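Local coordinates for protein D-alanyl transferase DltD (Enterococcus faecium TX0133A04, PDB 6PFX) that probably transfers D-alanine to lipoteichoic acid at the cell membrane, as a DltD-family member of the SGNH hydrolase clan, in Gram-positive cell-wall biogenesis, at residues Pro53-Ser57 against Trp351-Leu355; Tyr121-Gln125 against Gln183-Lys188; Trp129-Met133 against Ile162-Ile166; Gly240-Phe245 against Met343-Ile347. One frame throughout, in Å; residues are numbered along the deposited sequence.

Contact 1 of 4, residues Pro53-Ser57 against Trp351-Leu355; sequences PFHPS and WKGWL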
loop_
_atom_site.group_PDB
_atom_site.type_symbol
_atom_site.label_atom_id
_atom_site.label_comp_id
_atom_site.label_asym_id
_atom_site.label_seq_id
_atom_site.Cartn_x
_atom_site.Cartn_y
_atom_site.Cartn_z
ATOM N N PRO A 53 -15.237 -8.917 10.309
ATOM C CA PRO A 53 -14.966 -10.364 10.312
ATOM C C PRO A 53 -14.180 -10.848 9.099
ATOM O O PRO A 53 -13.597 -11.939 9.170
ATOM C CB PRO A 53 -16.369 -10.991 10.383
ATOM C CG PRO A 53 -17.222 -9.920 11.012
ATOM C CD PRO A 53 -16.672 -8.617 10.481
ATOM N N PHE A 54 -14.103 -10.057 8.017
ATOM C CA PHE A 54 -13.509 -10.480 6.744
ATOM C C PHE A 54 -12.138 -9.884 6.479
ATOM O O PHE A 54 -11.500 -10.244 5.483
ATOM C CB PHE A 54 -14.488 -10.181 5.599
ATOM C CG PHE A 54 -15.865 -10.619 5.938
ATOM C CD1 PHE A 54 -16.199 -11.964 5.905
ATOM C CD2 PHE A 54 -16.787 -9.714 6.420
ATOM C CE1 PHE A 54 -17.445 -12.397 6.299
ATOM C CE2 PHE A 54 -18.053 -10.139 6.807
ATOM C CZ PHE A 54 -18.377 -11.479 6.752
ATOM N N HIS A 55 -11.664 -9.021 7.359
ATOM C CA HIS A 55 -10.330 -8.454 7.256
ATOM C C HIS A 55 -9.265 -9.546 7.319
ATOM O O HIS A 55 -9.438 -10.549 8.019
ATOM C CB HIS A 55 -10.201 -7.488 8.433
ATOM C CG HIS A 55 -8.907 -6.757 8.491
ATOM N ND1 HIS A 55 -7.750 -7.332 8.967
ATOM C CD2 HIS A 55 -8.588 -5.486 8.156
ATOM C CE1 HIS A 55 -6.769 -6.451 8.912
ATOM N NE2 HIS A 55 -7.250 -5.325 8.416
ATOM N N PRO A 56 -8.156 -9.385 6.581
ATOM C CA PRO A 56 -7.142 -10.453 6.526
ATOM C C PRO A 56 -6.624 -10.907 7.878
ATOM O O PRO A 56 -6.299 -12.089 8.047
ATOM C CB PRO A 56 -6.009 -9.835 5.686
ATOM C CG PRO A 56 -6.654 -8.740 4.898
ATOM C CD PRO A 56 -7.830 -8.246 5.704
ATOM N N SER A 57 -6.493 -9.996 8.840
ATOM C CA SER A 57 -5.971 -10.402 10.137
ATOM C C SER A 57 -6.990 -11.233 10.908
ATOM O O SER A 57 -6.606 -12.139 11.658
ATOM C CB SER A 57 -5.588 -9.169 10.952
ATOM O OG SER A 57 -4.598 -8.389 10.294
ATOM N N TRP A 351 -16.760 -5.501 3.458
ATOM C CA TRP A 351 -17.045 -6.885 3.850
ATOM C C TRP A 351 -16.872 -7.869 2.690
ATOM O O TRP A 351 -16.095 -8.831 2.775
ATOM C CB TRP A 351 -18.459 -6.950 4.433
ATOM C CG TRP A 351 -18.726 -5.867 5.454
ATOM C CD1 TRP A 351 -18.498 -5.936 6.797
ATOM C CD2 TRP A 351 -19.259 -4.553 5.205
ATOM N NE1 TRP A 351 -18.842 -4.747 7.399
ATOM C CE2 TRP A 351 -19.323 -3.887 6.448
ATOM C CE3 TRP A 351 -19.681 -3.873 4.050
ATOM C CZ2 TRP A 351 -19.806 -2.581 6.574
ATOM C CZ3 TRP A 351 -20.168 -2.573 4.176
ATOM C CH2 TRP A 351 -20.218 -1.941 5.432
ATOM N N LYS A 352 -17.587 -7.652 1.595
ATOM C CA LYS A 352 -17.500 -8.583 0.478
ATOM C C LYS A 352 -16.172 -8.467 -0.252
ATOM O O LYS A 352 -15.690 -9.462 -0.814
ATOM C CB LYS A 352 -18.691 -8.346 -0.446
ATOM C CG LYS A 352 -19.983 -8.933 0.127
ATOM C CD LYS A 352 -20.104 -10.411 -0.145
ATOM C CE LYS A 352 -20.397 -10.676 -1.614
ATOM N NZ LYS A 352 -20.078 -12.078 -1.997
ATOM N N GLY A 353 -15.575 -7.273 -0.241
ATOM C CA GLY A 353 -14.332 -7.061 -0.957
ATOM C C GLY A 353 -13.167 -7.764 -0.297
ATOM O O GLY A 353 -12.387 -8.456 -0.959
ATOM N N TRP A 354 -13.039 -7.605 1.026
ATOM C CA TRP A 354 -12.034 -8.366 1.761
ATOM C C TRP A 354 -12.283 -9.867 1.651
ATOM O O TRP A 354 -11.335 -10.652 1.578
ATOM C CB TRP A 354 -11.968 -7.923 3.226
ATOM C CG TRP A 354 -11.179 -6.666 3.446
ATOM C CD1 TRP A 354 -11.615 -5.510 4.042
ATOM C CD2 TRP A 354 -9.805 -6.435 3.086
ATOM N NE1 TRP A 354 -10.598 -4.584 4.076
ATOM C CE2 TRP A 354 -9.480 -5.124 3.494
ATOM C CE3 TRP A 354 -8.816 -7.213 2.471
ATOM C CZ2 TRP A 354 -8.214 -4.574 3.296
ATOM C CZ3 TRP A 354 -7.562 -6.666 2.277
ATOM C CH2 TRP A 354 -7.273 -5.360 2.690
ATOM N N LEU A 355 -13.543 -10.297 1.652
ATOM C CA LEU A 355 -13.780 -11.723 1.470
ATOM C C LEU A 355 -13.327 -12.173 0.087
ATOM O O LEU A 355 -12.693 -13.228 -0.044
ATOM C CB LEU A 355 -15.244 -12.066 1.698
ATOM C CG LEU A 355 -15.607 -13.530 1.474
ATOM C CD1 LEU A 355 -14.895 -14.409 2.486
ATOM C CD2 LEU A 355 -17.112 -13.771 1.528
HETATM O O HOH W 1 -9.446 -10.665 3.660
#

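Contact 2 of 4, residues Tyr121-Gln125 against Gln183-Lys188; sequences YSELQ and QWNMLK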
loop_
_atom_site.group_PDB
_atom_site.type_symbol
_atom_site.label_atom_id
_atom_site.label_comp_id
_atom_site.label_asym_id
_atom_site.label_seq_id
_atom_site.Cartn_x
_atom_site.Cartn_y
_atom_site.Cartn_z
ATOM N N TYR A 121 7.499 10.888 6.154
ATOM C CA TYR A 121 8.912 11.090 5.866
ATOM C C TYR A 121 9.739 10.709 7.088
ATOM O O TYR A 121 9.507 11.219 8.190
ATOM C CB TYR A 121 9.196 12.540 5.491
ATOM C CG TYR A 121 10.680 12.818 5.391
ATOM C CD1 TYR A 121 11.464 12.173 4.442
ATOM C CD2 TYR A 121 11.298 13.712 6.253
ATOM C CE1 TYR A 121 12.831 12.420 4.352
ATOM C CE2 TYR A 121 12.659 13.961 6.172
ATOM C CZ TYR A 121 13.417 13.313 5.219
ATOM O OH TYR A 121 14.771 13.554 5.126
ATOM N N SER A 122 10.695 9.803 6.885
ATOM C CA SER A 122 11.508 9.235 7.954
ATOM C C SER A 122 12.967 9.507 7.621
ATOM O O SER A 122 13.496 8.952 6.650
ATOM C CB SER A 122 11.281 7.730 8.063
ATOM O OG SER A 122 12.196 7.164 8.972
ATOM N N GLU A 123 13.613 10.372 8.406
ATOM C CA GLU A 123 15.047 10.563 8.238
ATOM C C GLU A 123 15.790 9.250 8.440
ATOM O O GLU A 123 16.775 8.970 7.747
ATOM C CB GLU A 123 15.571 11.603 9.229
ATOM C CG GLU A 123 15.271 13.042 8.851
ATOM C CD GLU A 123 15.758 14.023 9.905
ATOM O OE1 GLU A 123 15.499 13.788 11.105
ATOM O OE2 GLU A 123 16.410 15.020 9.534
ATOM N N LEU A 124 15.342 8.437 9.406
ATOM C CA LEU A 124 15.996 7.162 9.688
ATOM C C LEU A 124 16.019 6.283 8.444
ATOM O O LEU A 124 17.063 5.740 8.067
ATOM C CB LEU A 124 15.280 6.442 10.840
ATOM C CG LEU A 124 15.722 5.007 11.154
ATOM C CD1 LEU A 124 17.205 4.884 11.506
ATOM C CD2 LEU A 124 14.867 4.399 12.282
ATOM N N GLN A 125 14.869 6.143 7.785
ATOM C CA GLN A 125 14.785 5.268 6.623
ATOM C C GLN A 125 15.488 5.872 5.421
ATOM O O GLN A 125 16.050 5.133 4.603
ATOM C CB GLN A 125 13.317 4.990 6.313
ATOM C CG GLN A 125 12.654 4.155 7.393
ATOM C CD GLN A 125 11.186 3.926 7.146
ATOM O OE1 GLN A 125 10.567 4.584 6.309
ATOM N NE2 GLN A 125 10.619 2.979 7.875
ATOM N N GLN A 183 23.923 11.625 13.461
ATOM C CA GLN A 183 22.468 11.713 13.523
ATOM C C GLN A 183 21.821 10.357 13.267
ATOM O O GLN A 183 20.858 9.982 13.946
ATOM C CB GLN A 183 21.979 12.736 12.498
ATOM C CG GLN A 183 20.478 12.991 12.538
ATOM C CD GLN A 183 20.014 14.025 11.517
ATOM O OE1 GLN A 183 20.721 14.343 10.557
ATOM N NE2 GLN A 183 18.815 14.557 11.729
ATOM N N TRP A 184 22.329 9.611 12.283
ATOM C CA TRP A 184 21.775 8.296 11.978
ATOM C C TRP A 184 21.825 7.388 13.198
ATOM O O TRP A 184 20.829 6.741 13.543
ATOM C CB TRP A 184 22.557 7.677 10.820
ATOM C CG TRP A 184 21.999 6.417 10.233
ATOM C CD1 TRP A 184 20.684 6.094 10.049
ATOM C CD2 TRP A 184 22.758 5.313 9.729
ATOM N NE1 TRP A 184 20.582 4.857 9.461
ATOM C CE2 TRP A 184 21.842 4.356 9.257
ATOM C CE3 TRP A 184 24.125 5.044 9.629
ATOM C CZ2 TRP A 184 22.252 3.147 8.697
ATOM C CZ3 TRP A 184 24.527 3.848 9.079
ATOM C CH2 TRP A 184 23.596 2.914 8.618
ATOM N N ASN A 185 22.982 7.326 13.865
ATOM C CA ASN A 185 23.128 6.439 15.014
ATOM C C ASN A 185 22.167 6.839 16.122
ATOM O O ASN A 185 21.562 5.981 16.775
ATOM C CB ASN A 185 24.572 6.475 15.518
ATOM C CG ASN A 185 25.547 5.798 14.565
ATOM O OD1 ASN A 185 25.154 4.986 13.729
ATOM N ND2 ASN A 185 26.826 6.126 14.696
ATOM N N MET A 186 22.006 8.144 16.334
ATOM C CA MET A 186 21.062 8.643 17.327
ATOM C C MET A 186 19.654 8.170 17.007
ATOM O O MET A 186 18.942 7.664 17.883
ATOM C CB MET A 186 21.145 10.170 17.345
ATOM C CG MET A 186 20.012 10.897 18.051
ATOM S SD MET A 186 20.391 12.646 18.357
ATOM C CE MET A 186 20.475 13.337 16.702
ATOM N N LEU A 187 19.246 8.305 15.743
ATOM C CA LEU A 187 17.916 7.867 15.339
ATOM C C LEU A 187 17.752 6.363 15.527
ATOM O O LEU A 187 16.670 5.893 15.899
ATOM C CB LEU A 187 17.664 8.276 13.887
ATOM C CG LEU A 187 17.692 9.776 13.578
ATOM C CD1 LEU A 187 17.761 10.017 12.081
ATOM C CD2 LEU A 187 16.477 10.463 14.185
ATOM N N LYS A 188 18.816 5.591 15.298
ATOM C CA LYS A 188 18.733 4.143 15.472
ATOM C C LYS A 188 18.541 3.768 16.940
ATOM O O LYS A 188 17.705 2.917 17.267
ATOM C CB LYS A 188 19.979 3.473 14.889
ATOM C CG LYS A 188 19.936 3.355 13.369
ATOM C CD LYS A 188 21.028 2.453 12.806
ATOM C CE LYS A 188 22.399 3.110 12.859
ATOM N NZ LYS A 188 23.442 2.271 12.191
#

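Contact 3 of 4, residues Trp129-Met133 against Ile162-Ile166; sequences WLFSM and ILQTI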
loop_
_atom_site.group_PDB
_atom_site.type_symbol
_atom_site.label_atom_id
_atom_site.label_comp_id
_atom_site.label_asym_id
_atom_site.label_seq_id
_atom_site.Cartn_x
_atom_site.Cartn_y
_atom_site.Cartn_z
ATOM N N TRP A 129 18.747 4.130 3.522
ATOM C CA TRP A 129 18.939 3.962 2.087
ATOM C C TRP A 129 20.301 4.480 1.660
ATOM O O TRP A 129 21.065 3.776 0.992
ATOM C CB TRP A 129 17.817 4.705 1.367
ATOM C CG TRP A 129 18.102 5.079 -0.044
ATOM C CD1 TRP A 129 18.431 4.238 -1.073
ATOM C CD2 TRP A 129 18.038 6.398 -0.606
ATOM N NE1 TRP A 129 18.590 4.962 -2.235
ATOM C CE2 TRP A 129 18.357 6.287 -1.972
ATOM C CE3 TRP A 129 17.753 7.662 -0.084
ATOM C CZ2 TRP A 129 18.397 7.394 -2.824
ATOM C CZ3 TRP A 129 17.794 8.760 -0.933
ATOM C CH2 TRP A 129 18.112 8.616 -2.286
ATOM N N LEU A 130 20.643 5.700 2.074
ATOM C CA LEU A 130 21.903 6.297 1.649
ATOM C C LEU A 130 23.095 5.444 2.066
ATOM O O LEU A 130 24.034 5.259 1.284
ATOM C CB LEU A 130 22.041 7.705 2.222
ATOM C CG LEU A 130 21.058 8.743 1.691
ATOM C CD1 LEU A 130 21.207 10.071 2.424
ATOM C CD2 LEU A 130 21.233 8.972 0.207
ATOM N N PHE A 131 23.101 4.949 3.306
ATOM C CA PHE A 131 24.214 4.128 3.778
ATOM C C PHE A 131 24.190 2.729 3.180
ATOM O O PHE A 131 25.216 2.041 3.232
ATOM C CB PHE A 131 24.229 4.083 5.313
ATOM C CG PHE A 131 24.697 5.371 5.948
ATOM C CD1 PHE A 131 26.048 5.686 6.014
ATOM C CD2 PHE A 131 23.793 6.269 6.477
ATOM C CE1 PHE A 131 26.477 6.880 6.588
ATOM C CE2 PHE A 131 24.222 7.458 7.052
ATOM C CZ PHE A 131 25.561 7.757 7.110
ATOM N N SER A 132 23.063 2.319 2.586
ATOM C CA SER A 132 22.938 1.016 1.950
ATOM C C SER A 132 23.458 1.014 0.520
ATOM O O SER A 132 23.810 -0.053 0.003
ATOM C CB SER A 132 21.461 0.590 1.899
ATOM O OG SER A 132 20.766 1.165 0.792
ATOM N N MET A 133 23.504 2.181 -0.125
ATOM C CA MET A 133 23.838 2.256 -1.539
ATOM C C MET A 133 25.298 1.899 -1.771
ATOM O O MET A 133 26.197 2.495 -1.171
ATOM C CB MET A 133 23.603 3.677 -2.059
ATOM C CG MET A 133 22.149 4.066 -2.199
ATOM S SD MET A 133 21.933 5.770 -2.756
ATOM C CE MET A 133 23.110 5.827 -4.086
ATOM N N ILE A 162 23.907 15.781 -0.693
ATOM C CA ILE A 162 24.095 14.372 -1.018
ATOM C C ILE A 162 23.095 13.940 -2.084
ATOM O O ILE A 162 23.454 13.260 -3.052
ATOM C CB ILE A 162 24.029 13.519 0.263
ATOM C CG1 ILE A 162 25.307 13.717 1.089
ATOM C CG2 ILE A 162 23.796 12.069 -0.098
ATOM C CD1 ILE A 162 25.150 13.308 2.530
ATOM N N LEU A 163 21.837 14.364 -1.952
ATOM C CA LEU A 163 20.849 13.976 -2.951
ATOM C C LEU A 163 21.172 14.577 -4.313
ATOM O O LEU A 163 20.934 13.942 -5.345
ATOM C CB LEU A 163 19.448 14.398 -2.524
ATOM C CG LEU A 163 18.880 13.717 -1.288
ATOM C CD1 LEU A 163 17.510 14.306 -0.951
ATOM C CD2 LEU A 163 18.797 12.199 -1.461
ATOM N N GLN A 164 21.697 15.808 -4.348
ATOM C CA GLN A 164 22.120 16.387 -5.623
ATOM C C GLN A 164 23.218 15.553 -6.290
ATOM O O GLN A 164 23.235 15.397 -7.517
ATOM C CB GLN A 164 22.582 17.831 -5.417
ATOM C CG GLN A 164 21.473 18.813 -5.037
ATOM C CD GLN A 164 20.506 19.095 -6.174
ATOM O OE1 GLN A 164 20.607 18.513 -7.258
ATOM N NE2 GLN A 164 19.555 19.991 -5.930
ATOM N N THR A 165 24.151 15.016 -5.503
ATOM C CA THR A 165 25.186 14.139 -6.050
ATOM C C THR A 165 24.575 12.897 -6.690
ATOM O O THR A 165 24.941 12.515 -7.809
ATOM C CB THR A 165 26.146 13.763 -4.919
ATOM O OG1 THR A 165 26.783 14.950 -4.422
ATOM C CG2 THR A 165 27.200 12.790 -5.384
ATOM N N ILE A 166 23.637 12.256 -5.988
ATOM C CA ILE A 166 22.984 11.054 -6.499
ATOM C C ILE A 166 22.152 11.368 -7.734
ATOM O O ILE A 166 22.129 10.596 -8.700
ATOM C CB ILE A 166 22.137 10.402 -5.384
ATOM C CG1 ILE A 166 23.064 9.932 -4.267
ATOM C CG2 ILE A 166 21.281 9.304 -5.984
ATOM C CD1 ILE A 166 22.354 9.542 -2.985
#

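Contact 4 of 4, residues Gly240-Phe245 against Met343-Ile347; sequences GLKNDF and MEDTI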
loop_
_atom_site.group_PDB
_atom_site.type_symbol
_atom_site.label_atom_id
_atom_site.label_comp_id
_atom_site.label_asym_id
_atom_site.label_seq_id
_atom_site.Cartn_x
_atom_site.Cartn_y
_atom_site.Cartn_z
ATOM N N GLY A 240 -24.925 2.778 -0.450
ATOM C CA GLY A 240 -24.213 1.624 0.059
ATOM C C GLY A 240 -23.027 1.959 0.929
ATOM O O GLY A 240 -22.132 1.121 1.089
ATOM N N LEU A 241 -22.995 3.160 1.506
ATOM C CA LEU A 241 -21.887 3.597 2.347
ATOM C C LEU A 241 -22.181 3.250 3.800
ATOM O O LEU A 241 -23.332 3.306 4.244
ATOM C CB LEU A 241 -21.667 5.110 2.233
ATOM C CG LEU A 241 -21.451 5.659 0.829
ATOM C CD1 LEU A 241 -21.469 7.189 0.813
ATOM C CD2 LEU A 241 -20.142 5.155 0.259
ATOM N N LYS A 242 -21.141 2.882 4.541
ATOM C CA LYS A 242 -21.321 2.618 5.962
ATOM C C LYS A 242 -21.923 3.849 6.630
ATOM O O LYS A 242 -21.471 4.974 6.393
ATOM C CB LYS A 242 -19.972 2.275 6.588
ATOM C CG LYS A 242 -20.069 1.834 8.019
ATOM C CD LYS A 242 -18.834 1.058 8.456
ATOM C CE LYS A 242 -18.971 0.597 9.888
ATOM N NZ LYS A 242 -19.023 1.732 10.841
ATOM N N ASN A 243 -22.929 3.624 7.485
ATOM C CA ASN A 243 -23.686 4.718 8.090
ATOM C C ASN A 243 -22.795 5.808 8.690
ATOM O O ASN A 243 -22.995 6.992 8.408
ATOM C CB ASN A 243 -24.674 4.172 9.126
ATOM C CG ASN A 243 -25.822 3.424 8.487
ATOM O OD1 ASN A 243 -25.902 3.318 7.268
ATOM N ND2 ASN A 243 -26.718 2.895 9.313
ATOM N N ASP A 244 -21.817 5.446 9.532
ATOM C CA ASP A 244 -21.059 6.505 10.204
ATOM C C ASP A 244 -20.201 7.291 9.217
ATOM O O ASP A 244 -20.012 8.500 9.389
ATOM C CB ASP A 244 -20.251 5.955 11.384
ATOM C CG ASP A 244 -19.167 4.985 10.966
ATOM O OD1 ASP A 244 -19.266 4.411 9.868
ATOM O OD2 ASP A 244 -18.214 4.781 11.752
ATOM N N PHE A 245 -19.711 6.636 8.164
ATOM C CA PHE A 245 -18.968 7.342 7.129
ATOM C C PHE A 245 -19.867 8.344 6.424
ATOM O O PHE A 245 -19.480 9.494 6.193
ATOM C CB PHE A 245 -18.422 6.335 6.124
ATOM C CG PHE A 245 -17.578 6.948 5.040
ATOM C CD1 PHE A 245 -18.158 7.502 3.914
ATOM C CD2 PHE A 245 -16.200 6.970 5.151
ATOM C CE1 PHE A 245 -17.373 8.048 2.917
ATOM C CE2 PHE A 245 -15.419 7.515 4.154
ATOM C CZ PHE A 245 -16.003 8.057 3.043
ATOM N N MET A 343 -17.191 -2.569 -1.096
ATOM C CA MET A 343 -16.482 -1.503 -0.411
ATOM C C MET A 343 -17.284 -1.072 0.807
ATOM O O MET A 343 -18.518 -1.133 0.810
ATOM C CB MET A 343 -16.282 -0.304 -1.334
ATOM C CG MET A 343 -15.751 -0.697 -2.678
ATOM S SD MET A 343 -14.127 -1.417 -2.560
ATOM C CE MET A 343 -13.162 0.054 -2.285
ATOM N N GLU A 344 -16.562 -0.670 1.855
ATOM C CA GLU A 344 -17.179 -0.138 3.063
ATOM C C GLU A 344 -17.672 1.284 2.839
ATOM O O GLU A 344 -18.673 1.692 3.433
ATOM C CB GLU A 344 -16.164 -0.179 4.217
ATOM C CG GLU A 344 -16.753 0.232 5.555
ATOM C CD GLU A 344 -15.769 0.163 6.702
ATOM O OE1 GLU A 344 -15.381 1.229 7.239
ATOM O OE2 GLU A 344 -15.418 -0.970 7.079
ATOM N N ASP A 345 -17.002 2.036 1.976
ATOM C CA ASP A 345 -17.331 3.439 1.750
ATOM C C ASP A 345 -16.902 3.800 0.334
ATOM O O ASP A 345 -17.029 2.983 -0.583
ATOM C CB ASP A 345 -16.674 4.304 2.823
ATOM C CG ASP A 345 -15.189 4.052 2.953
ATOM O OD1 ASP A 345 -14.544 3.827 1.911
ATOM O OD2 ASP A 345 -14.667 4.055 4.094
ATOM N N THR A 346 -16.410 5.013 0.134
ATOM C CA THR A 346 -16.101 5.467 -1.213
ATOM C C THR A 346 -14.749 5.000 -1.730
ATOM O O THR A 346 -14.470 5.152 -2.924
ATOM C CB THR A 346 -16.054 6.988 -1.233
ATOM O OG1 THR A 346 -15.102 7.427 -0.257
ATOM C CG2 THR A 346 -17.399 7.564 -0.898
ATOM N N ILE A 347 -13.881 4.473 -0.888
ATOM C CA ILE A 347 -12.587 4.103 -1.432
ATOM C C ILE A 347 -12.026 2.845 -0.793
ATOM O O ILE A 347 -11.080 2.252 -1.321
ATOM C CB ILE A 347 -11.575 5.265 -1.315
ATOM C CG1 ILE A 347 -11.432 5.691 0.148
ATOM C CG2 ILE A 347 -11.989 6.441 -2.213
ATOM C CD1 ILE A 347 -10.151 6.431 0.432
HETATM O O HOH W 2 -21.143 -0.998 0.300
#

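Contact 1 of 4, residues Pro53-Ser57 against Trp351-Leu355
Pro53 brings the chain to the N-terminus of helix 351-365 without itself touching Trp351-Leu355, and Phe54 makes the main approach. Its ring lies against the first turn of that helix, with CD2 3.8 Å from Trp351 CB and CD1 4.3 Å from Leu355 CB, while Phe54 CB sits 3.5 Å from Trp351 O. Ala226 of helix 219-233 also touches the Phe54 side chain. The carbonyl of Phe54 passes 3.3 Å from Trp354 CB, and a water donates to both Phe54 O and Trp354 O, 2.8 Å from each. His55 then serves as N-cap of helix 56-62: its ND1 accepts from Ser57 N at 2.9 Å, and its NE2 is hydrogen-bonded to Leu48 O. Pro56, in the first turn of that helix, lays its ring on the Trp354 indole in a CH-pi contact, CD standing 3.7 Å from the centroid of the six-membered ring and 19° off its normal. Two helix starts of the SGNH-type alpha/beta fold, nearly 300 residues apart, are thereby joined close to a probable catalytic triad. No direct hydrogen bond crosses between the segments, so the buried junction depends on apolar and CH-pi packing, with one water bridging two backbone carbonyls.

Contact 2 of 4, residues Tyr121-Gln125 against Gln183-Lys188
This is a helix-helix contact near the protein surface, in the helical part of the chain that follows strand 97-101 and precedes strand 288-293 of the parallel beta-sheet in the SGNH-type alpha/beta fold. The first turn of helix 123-132 packs against the N-terminal half of helix 181-193, the closest CA atoms being those of Leu124 and Leu187, 6.0 Å apart. Leu124 and Leu187 have the most surface covered here. Leu124 reaches across with its CD1 atom, which lies 4.2 Å from Leu187 CB, 4.0 Å from Trp184 CD1 and 3.6 Å from Lys188 CG, so that the aliphatic part of the lysine closes one side of the leucine. Leu187 in turn places CD1 3.9 Å from both Leu124 N and Glu123 CB, covering the backbone where the helix begins. That beginning is fixed by an N-cap: Ser122 OG accepts from Gln125 N at 3.1 Å and is also hydrogen-bonded to Lys25 O. Trp184 extends the interface along helix 123-132, its NE1 bonded to Asp128 OD1 and its rings stacked on Phe131. Between the two segments the polar contact comes from Gln183 and Glu123, both partly exposed. Gln183, whose OE1 is held by Tyr127 OH, turns its amide nitrogen to Glu123, and the hydrogen bond from Gln183 NE2 to Glu123 OE2 is weak, 3.3 Å long with an N-H...O angle of 127°.

Contact 3 of 4, residues Trp129-Met133 against Ile162-Ile166
Ile166 and Leu130 lose the most surface in this buried helix-helix contact, which joins the C-terminal end of helix 123-132 to helix 157-167 in the helical part of the alpha/beta fold that follows strand 97-101 and precedes strand 288-293 in the chain. The backbones stay well apart, the nearest CA atoms, those of Leu130 and Ile162, being 8.8 Å from each other, so the gap is filled wholly by side chains. Leu130 points toward the other helix and puts CD2 among three of its residues, 4.0 Å from Ile162 CG2, 4.4 Å from Leu163 CD2 and 3.4 Å from Ile166 CD1. Positions 162, 163 and 166 (i, i+1 and i+4) gather their side chains on one face of the helix. Ile166 answers with CD1, which also meets Met133 SD at 3.8 Å, just where the first helix ends, and Trp129 CH2 at 4.4 Å. Leu177 of helix 174-177 covers Leu130 and Ile162, while Leu147 of helix 138-147 packs on both Trp129 and Leu163. No hydrogen bond links the segments, and the polar edge of the tryptophan is engaged elsewhere, its NE1 bonded to Asp140 OD1. At the other end of the indole, Trp129 CZ3 meets Leu163 CD2 at 3.6 Å, with the methyl at the ring edge.

Contact 4 of 4, residues Gly240-Phe245 against Met343-Ile347
An aspartate lies over an aromatic face here: Asp345 CB stands 3.4 Å from the centroid of the Phe245 ring, only 6° off its normal, in a CH-pi contact. Asp345 belongs to a probable Ser-His-Asp triad of the SGNH hydrolase type, with Ser46 and His348; its OD2 is hydrogen-bonded to His348 ND1. Its other carboxylate oxygen, OD1, accepts from Ile347 N at 2.9 Å and closes an Asx turn in the loop ahead of helix 351-365. The phenylalanine, in the first turn of helix 243-250, thus packs on the presumed acid while both oxygens of that acid have partners of their own. Leu241 extends the apolar surface, with CD2 3.8 Å from Thr346 CG2. Lys242, the N-cap residue of helix 243-250, runs its chain beside Glu344, with Lys242 CD 3.6 Å from Glu344 CD. Its charge nevertheless goes to Asp244, in a salt bridge of 2.9 Å from Lys242 NZ to Asp244 OD1. Glu344 instead pairs with Arg50. A water contacts the backbone on both sides, 2.5 Å from Gly240 O and 2.7 Å from Met343 O. The sole direct hydrogen bond between the segments joins main chains, from Lys242 N to Glu344 O at 3.0 Å.

The four contacts form two pairs on opposite sides of the chain's centre. Contacts 1 and 4, centres 14 Å apart, lie at the probable Ser-His-Asp site: contact 4 holds Asp345, and Trp354 of contact 1 lies near the triad without touching it. Trp351 joins them, its CZ3 4.0 Å from Glu344 CA and its CZ2 4.2 Å from Lys242 CD. Contacts 2 and 3, also 14 Å between centres, share helix 123-132 and meet where Trp184 CE3 approaches Phe131 CD2 at 3.4 Å. This helical pair is remote from the site: the centre of contact 4 is 38 Å from that of contact 2 and 42 Å from that of contact 3.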